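Capsid fiber protein (Bacillus phage phi29, PDB 6QYY) forms the head fibers of the phage capsid, its N-terminal base assembling as a trimer that probably attaches the fiber to the head. Local coordinates at residues M14-S22 with V55-I66. Sequence-based numbering, arbitrary orientation.
Sequences MAYRLLAYS and VNMYPLAAWQVI
Tyr21 holds its CG anti to the carbonyl carbon (chi1 -63°), and Met57 bends its chain only at the last torsion (chi3 72°); coming from opposite directions, the phenol and the thioether meet. Met57 SD lies at the edge of the Tyr21 ring, 5.3 Å from its centroid and 81° off its normal, which defines an edge-on Met-aromatic contact. Its closest approach is to the hydroxyl, Met57 SD to Tyr21 OH at 3.3 Å, while Val55 CG1 lies 3.5 Å from that same OH. The hydroxyl is thus buried among a sulfur and aliphatic carbons, with no hydrogen-bond partner in the model.

At the other end, the type II turn Met14-Arg17 presents the Tyr16 carbonyl to strand 62-66. Ile66 N donates to Tyr16 O at 2.9 Å, nearly straight and in the carbonyl plane; Val65 CA adds a CA-H...O contact to the same oxygen at 3.4 Å. Ile66 CB lies 3.7 Å from Arg17 NE, whereas Arg17 NH1 bonds to Asp82 O. Between these ends, Leu18 CD2 touches Val65 CG2 at 3.8 Å and Trp63 CE3 at 3.9 Å.

The contact therefore joins two sheets: strands 18-23 and 52-57 belong to the mixed one, strand 62-66 is, within this chain, the outermost strand of the antiparallel one, next to strand 107-112, and Tyr41 of strand 41-42 packs against Tyr21, Met57 and Trp63.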
ATOM      1  N   MET A  14      -4.074 -17.093  16.585  1.00 27.25           N
ATOM      2  CA  MET A  14      -3.230 -18.120  16.000  1.00 31.17           C
ATOM      3  C   MET A  14      -2.395 -17.537  14.872  1.00 27.07           C
ATOM      4  O   MET A  14      -2.753 -16.524  14.260  1.00 23.05           O
ATOM      5  CB  MET A  14      -4.076 -19.288  15.514  1.00 34.46           C
ATOM      6  CG  MET A  14      -4.699 -19.993  16.701  1.00 53.07           C
ATOM      7  SD  MET A  14      -5.285 -21.627  16.322  1.00 78.67           S
ATOM      8  CE  MET A  14      -6.853 -21.244  15.553  1.00 84.40           C
ATOM      9  N   ALA A  15      -1.248 -18.166  14.633  1.00 28.66           N
ATOM     10  CA  ALA A  15      -0.346 -17.665  13.607  1.00 23.45           C
ATOM     11  C   ALA A  15      -0.999 -17.767  12.236  1.00 23.45           C
ATOM     12  O   ALA A  15      -1.803 -18.663  11.969  1.00 26.47           O
ATOM     13  CB  ALA A  15       0.976 -18.438  13.638  1.00 27.11           C
ATOM     14  N   TYR A  16      -0.663 -16.812  11.367  1.00 22.95           N
ATOM     15  CA  TYR A  16      -1.144 -16.779   9.987  1.00 20.32           C
ATOM     16  C   TYR A  16      -2.646 -16.560   9.908  1.00 21.01           C
ATOM     17  O   TYR A  16      -3.289 -17.017   8.965  1.00 21.63           O
ATOM     18  CB  TYR A  16      -0.744 -18.044   9.213  1.00 24.86           C
ATOM     19  CG  TYR A  16       0.707 -18.350   9.470  1.00 26.08           C
ATOM     20  CD1 TYR A  16       1.679 -17.396   9.169  1.00 27.64           C
ATOM     21  CD2 TYR A  16       1.108 -19.526  10.110  1.00 25.36           C
ATOM     22  CE1 TYR A  16       3.020 -17.615   9.439  1.00 30.65           C
ATOM     23  CE2 TYR A  16       2.473 -19.763  10.382  1.00 26.87           C
ATOM     24  CZ  TYR A  16       3.409 -18.793  10.040  1.00 37.02           C
ATOM     25  OH  TYR A  16       4.747 -18.973  10.291  1.00 34.35           O
ATOM     26  N   ARG A  17      -3.205 -15.844  10.877  1.00 23.54           N
ATOM     27  CA  ARG A  17      -4.603 -15.457  10.840  1.00 23.97           C
ATOM     28  C   ARG A  17      -4.721 -13.945  10.733  1.00 24.49           C
ATOM     29  O   ARG A  17      -3.866 -13.193  11.218  1.00 23.22           O
ATOM     30  CB  ARG A  17      -5.346 -15.959  12.077  1.00 23.09           C
ATOM     31  CG  ARG A  17      -5.223 -17.461  12.284  1.00 22.63           C
ATOM     32  CD  ARG A  17      -5.976 -18.229  11.219  1.00 23.84           C
ATOM     33  NE  ARG A  17      -5.862 -19.676  11.416  1.00 30.71           N
ATOM     34  CZ  ARG A  17      -6.693 -20.395  12.161  1.00 37.66           C
ATOM     35  NH1 ARG A  17      -7.700 -19.805  12.786  1.00 36.61           N
ATOM     36  NH2 ARG A  17      -6.518 -21.707  12.283  1.00 41.07           N
ATOM     37  N   LEU A  18      -5.775 -13.510  10.058  1.00 24.56           N
ATOM     38  CA  LEU A  18      -6.010 -12.085   9.872  1.00 25.26           C
ATOM     39  C   LEU A  18      -6.407 -11.442  11.193  1.00 26.81           C
ATOM     40  O   LEU A  18      -7.109 -12.052  12.007  1.00 23.17           O
ATOM     41  CB  LEU A  18      -7.120 -11.866   8.838  1.00 24.25           C
ATOM     42  CG  LEU A  18      -6.807 -12.503   7.478  1.00 23.97           C
ATOM     43  CD1 LEU A  18      -8.101 -12.667   6.668  1.00 27.96           C
ATOM     44  CD2 LEU A  18      -5.754 -11.690   6.719  1.00 25.77           C
ATOM     45  N   LEU A  19      -5.960 -10.202  11.400  1.00 24.63           N
ATOM     46  CA  LEU A  19      -6.126  -9.507  12.670  1.00 21.00           C
ATOM     47  C   LEU A  19      -6.934  -8.222  12.522  1.00 21.64           C
ATOM     48  O   LEU A  19      -6.874  -7.529  11.494  1.00 23.91           O
ATOM     49  CB  LEU A  19      -4.780  -9.139  13.293  1.00 23.75           C
ATOM     50  CG  LEU A  19      -3.806 -10.250  13.657  1.00 30.04           C
ATOM     51  CD1 LEU A  19      -2.479  -9.620  14.119  1.00 26.46           C
ATOM     52  CD2 LEU A  19      -4.419 -11.150  14.732  1.00 28.23           C
ATOM     53  N   ALA A  20      -7.680  -7.923  13.580  1.00 25.24           N
ATOM     54  CA  ALA A  20      -8.349  -6.648  13.792  1.00 32.30           C
ATOM     55  C   ALA A  20      -7.708  -5.938  14.981  1.00 30.40           C
ATOM     56  O   ALA A  20      -7.484  -6.548  16.033  1.00 29.03           O
ATOM     57  CB  ALA A  20      -9.848  -6.849  14.055  1.00 29.22           C
ATOM     58  N   TYR A  21      -7.441  -4.648  14.826  1.00 28.40           N
ATOM     59  CA  TYR A  21      -6.974  -3.848  15.944  1.00 26.73           C
ATOM     60  C   TYR A  21      -8.171  -3.205  16.628  1.00 29.31           C
ATOM     61  O   TYR A  21      -9.104  -2.747  15.963  1.00 30.86           O
ATOM     62  CB  TYR A  21      -6.007  -2.771  15.468  1.00 24.15           C
ATOM     63  CG  TYR A  21      -4.742  -3.291  14.853  1.00 26.81           C
ATOM     64  CD1 TYR A  21      -4.311  -4.593  15.082  1.00 26.20           C
ATOM     65  CD2 TYR A  21      -3.975  -2.476  14.022  1.00 27.32           C
ATOM     66  CE1 TYR A  21      -3.110  -5.061  14.515  1.00 28.71           C
ATOM     67  CE2 TYR A  21      -2.790  -2.931  13.472  1.00 24.07           C
ATOM     68  CZ  TYR A  21      -2.365  -4.214  13.709  1.00 29.43           C
ATOM     69  OH  TYR A  21      -1.183  -4.641  13.147  1.00 31.08           O
ATOM     70  N   SER A  22      -8.139  -3.158  17.957  1.00 26.59           N
ATOM     71  CA  SER A  22      -9.261  -2.567  18.672  1.00 32.62           C
ATOM     72  C   SER A  22      -8.748  -1.823  19.891  1.00 33.58           C
ATOM     73  O   SER A  22      -7.631  -2.050  20.370  1.00 31.63           O
ATOM     74  CB  SER A  22     -10.304  -3.620  19.069  1.00 41.18           C
ATOM     75  OG  SER A  22      -9.829  -4.419  20.133  1.00 38.47           O
ATOM     76  N   VAL A  55       3.857  -6.586  17.906  1.00 26.26           N
ATOM     77  CA  VAL A  55       3.315  -6.682  16.551  1.00 23.41           C
ATOM     78  C   VAL A  55       4.298  -6.006  15.608  1.00 29.38           C
ATOM     79  O   VAL A  55       4.522  -4.799  15.710  1.00 32.02           O
ATOM     80  CB  VAL A  55       1.936  -6.012  16.450  1.00 27.56           C
ATOM     81  CG1 VAL A  55       1.400  -6.139  15.017  1.00 31.00           C
ATOM     82  CG2 VAL A  55       0.955  -6.595  17.466  1.00 28.60           C
ATOM     83  N   ASN A  56       4.874  -6.767  14.679  1.00 27.62           N
ATOM     84  CA  ASN A  56       5.845  -6.218  13.740  1.00 22.32           C
ATOM     85  C   ASN A  56       5.182  -6.065  12.377  1.00 29.33           C
ATOM     86  O   ASN A  56       4.771  -7.056  11.767  1.00 38.25           O
ATOM     87  CB  ASN A  56       7.080  -7.116  13.642  1.00 27.02           C
ATOM     88  CG  ASN A  56       7.786  -7.279  14.982  1.00 34.38           C
ATOM     89  OD1 ASN A  56       7.983  -6.311  15.717  1.00 34.90           O
ATOM     90  ND2 ASN A  56       8.146  -8.509  15.311  1.00 42.98           N
ATOM     91  N   MET A  57       5.073  -4.832  11.900  1.00 21.58           N
ATOM     92  CA  MET A  57       4.423  -4.596  10.628  1.00 19.71           C
ATOM     93  C   MET A  57       5.458  -4.246   9.565  1.00 25.88           C
ATOM     94  O   MET A  57       6.408  -3.494   9.821  1.00 26.40           O
ATOM     95  CB  MET A  57       3.331  -3.517  10.734  1.00 24.82           C
ATOM     96  CG  MET A  57       2.154  -3.920  11.611  1.00 26.11           C
ATOM     97  SD  MET A  57       1.039  -2.587  11.947  1.00 27.94           S
ATOM     98  CE  MET A  57       0.341  -2.500  10.296  1.00 44.43           C
ATOM     99  N   TYR A  58       5.269  -4.833   8.387  1.00 22.43           N
ATOM    100  CA  TYR A  58       6.170  -4.808   7.244  1.00 22.12           C
ATOM    101  C   TYR A  58       5.487  -4.179   6.037  1.00 22.53           C
ATOM    102  O   TYR A  58       4.254  -4.088   5.990  1.00 21.54           O
ATOM    103  CB  TYR A  58       6.607  -6.241   6.897  1.00 23.90           C
ATOM    104  CG  TYR A  58       7.592  -6.785   7.904  1.00 33.41           C
ATOM    105  CD1 TYR A  58       8.943  -6.488   7.796  1.00 34.09           C
ATOM    106  CD2 TYR A  58       7.167  -7.555   8.987  1.00 39.57           C
ATOM    107  CE1 TYR A  58       9.866  -6.957   8.724  1.00 39.48           C
ATOM    108  CE2 TYR A  58       8.092  -8.040   9.931  1.00 37.07           C
ATOM    109  CZ  TYR A  58       9.437  -7.731   9.786  1.00 42.93           C
ATOM    110  OH  TYR A  58      10.378  -8.187  10.692  1.00 48.07           O
ATOM    111  N   PRO A  59       6.259  -3.726   5.042  1.00 27.31           N
ATOM    112  CA  PRO A  59       5.654  -3.179   3.819  1.00 23.80           C
ATOM    113  C   PRO A  59       4.677  -4.157   3.181  1.00 28.34           C
ATOM    114  O   PRO A  59       4.855  -5.375   3.236  1.00 27.70           O
ATOM    115  CB  PRO A  59       6.864  -2.917   2.911  1.00 24.95           C
ATOM    116  CG  PRO A  59       7.991  -2.630   3.883  1.00 26.38           C
ATOM    117  CD  PRO A  59       7.729  -3.577   5.051  1.00 22.87           C
ATOM    118  N   LEU A  60       3.620  -3.602   2.594  1.00 28.47           N
ATOM    119  CA  LEU A  60       2.499  -4.391   2.094  1.00 20.47           C
ATOM    120  C   LEU A  60       2.739  -4.822   0.653  1.00 28.14           C
ATOM    121  O   LEU A  60       2.911  -3.981  -0.241  1.00 27.12           O
ATOM    122  CB  LEU A  60       1.207  -3.585   2.178  1.00 23.73           C
ATOM    123  CG  LEU A  60       0.874  -3.002   3.559  1.00 26.62           C
ATOM    124  CD1 LEU A  60      -0.251  -1.974   3.421  1.00 33.10           C
ATOM    125  CD2 LEU A  60       0.481  -4.130   4.517  1.00 26.23           C
ATOM    126  N   ALA A  61       2.725  -6.124   0.419  1.00 22.96           N
ATOM    127  CA  ALA A  61       2.561  -6.628  -0.936  1.00 27.99           C
ATOM    128  C   ALA A  61       1.766  -7.924  -0.862  1.00 27.25           C
ATOM    129  O   ALA A  61       0.617  -7.979  -1.313  1.00 28.26           O
ATOM    130  CB  ALA A  61       3.910  -6.838  -1.627  1.00 30.38           C
ATOM    131  N   ALA A  62       2.346  -8.955  -0.256  1.00 21.16           N
ATOM    132  CA  ALA A  62       1.687 -10.249  -0.134  1.00 21.99           C
ATOM    133  C   ALA A  62       1.639 -10.683   1.329  1.00 23.34           C
ATOM    134  O   ALA A  62       2.513 -10.333   2.128  1.00 23.65           O
ATOM    135  CB  ALA A  62       2.403 -11.311  -0.977  1.00 26.83           C
ATOM    136  N   TRP A  63       0.601 -11.437   1.676  1.00 20.32           N
ATOM    137  CA  TRP A  63       0.464 -12.028   3.010  1.00 20.16           C
ATOM    138  C   TRP A  63       0.322 -13.537   2.903  1.00 25.98           C
ATOM    139  O   TRP A  63      -0.200 -14.053   1.915  1.00 28.68           O
ATOM    140  CB  TRP A  63      -0.763 -11.505   3.750  1.00 19.53           C
ATOM    141  CG  TRP A  63      -0.639 -10.160   4.344  1.00 21.15           C
ATOM    142  CD1 TRP A  63       0.512  -9.442   4.554  1.00 23.18           C
ATOM    143  CD2 TRP A  63      -1.711  -9.357   4.821  1.00 22.94           C
ATOM    144  NE1 TRP A  63       0.205  -8.232   5.134  1.00 28.76           N
ATOM    145  CE2 TRP A  63      -1.154  -8.151   5.299  1.00 25.64           C
ATOM    146  CE3 TRP A  63      -3.101  -9.528   4.875  1.00 26.85           C
ATOM    147  CZ2 TRP A  63      -1.941  -7.124   5.839  1.00 25.63           C
ATOM    148  CZ3 TRP A  63      -3.882  -8.509   5.420  1.00 29.76           C
ATOM    149  CH2 TRP A  63      -3.301  -7.322   5.881  1.00 30.66           C
ATOM    150  N   GLN A  64       0.769 -14.243   3.944  1.00 20.17           N
ATOM    151  CA  GLN A  64       0.511 -15.669   4.097  1.00 18.68           C
ATOM    152  C   GLN A  64      -0.588 -15.851   5.133  1.00 23.64           C
ATOM    153  O   GLN A  64      -0.438 -15.406   6.277  1.00 23.57           O
ATOM    154  CB  GLN A  64       1.778 -16.409   4.534  1.00 25.21           C
ATOM    155  CG  GLN A  64       2.777 -16.521   3.451  1.00 32.87           C
ATOM    156  CD  GLN A  64       4.149 -16.926   3.955  1.00 30.35           C
ATOM    157  OE1 GLN A  64       4.539 -16.668   5.101  1.00 35.56           O
ATOM    158  NE2 GLN A  64       4.885 -17.555   3.090  1.00 22.22           N
ATOM    159  N   VAL A  65      -1.689 -16.502   4.733  1.00 21.79           N
ATOM    160  CA  VAL A  65      -2.862 -16.672   5.588  1.00 21.10           C
ATOM    161  C   VAL A  65      -3.393 -18.098   5.470  1.00 18.31           C
ATOM    162  O   VAL A  65      -3.410 -18.685   4.385  1.00 23.51           O
ATOM    163  CB  VAL A  65      -3.990 -15.674   5.235  1.00 23.97           C
ATOM    164  CG1 VAL A  65      -5.111 -15.787   6.262  1.00 24.50           C
ATOM    165  CG2 VAL A  65      -3.455 -14.235   5.197  1.00 24.21           C
ATOM    166  N   ILE A  66      -3.864 -18.648   6.587  1.00 18.80           N
ATOM    167  CA  ILE A  66      -4.515 -19.956   6.554  1.00 20.25           C
ATOM    168  C   ILE A  66      -5.827 -19.868   5.776  1.00 25.00           C
ATOM    169  O   ILE A  66      -6.651 -18.976   6.013  1.00 24.84           O
ATOM    170  CB  ILE A  66      -4.766 -20.470   7.981  1.00 20.11           C
ATOM    171  CG1 ILE A  66      -3.427 -20.658   8.734  1.00 23.61           C
ATOM    172  CG2 ILE A  66      -5.517 -21.783   7.934  1.00 25.62           C
ATOM    173  CD1 ILE A  66      -2.565 -21.705   8.131  1.00 25.56           C
TER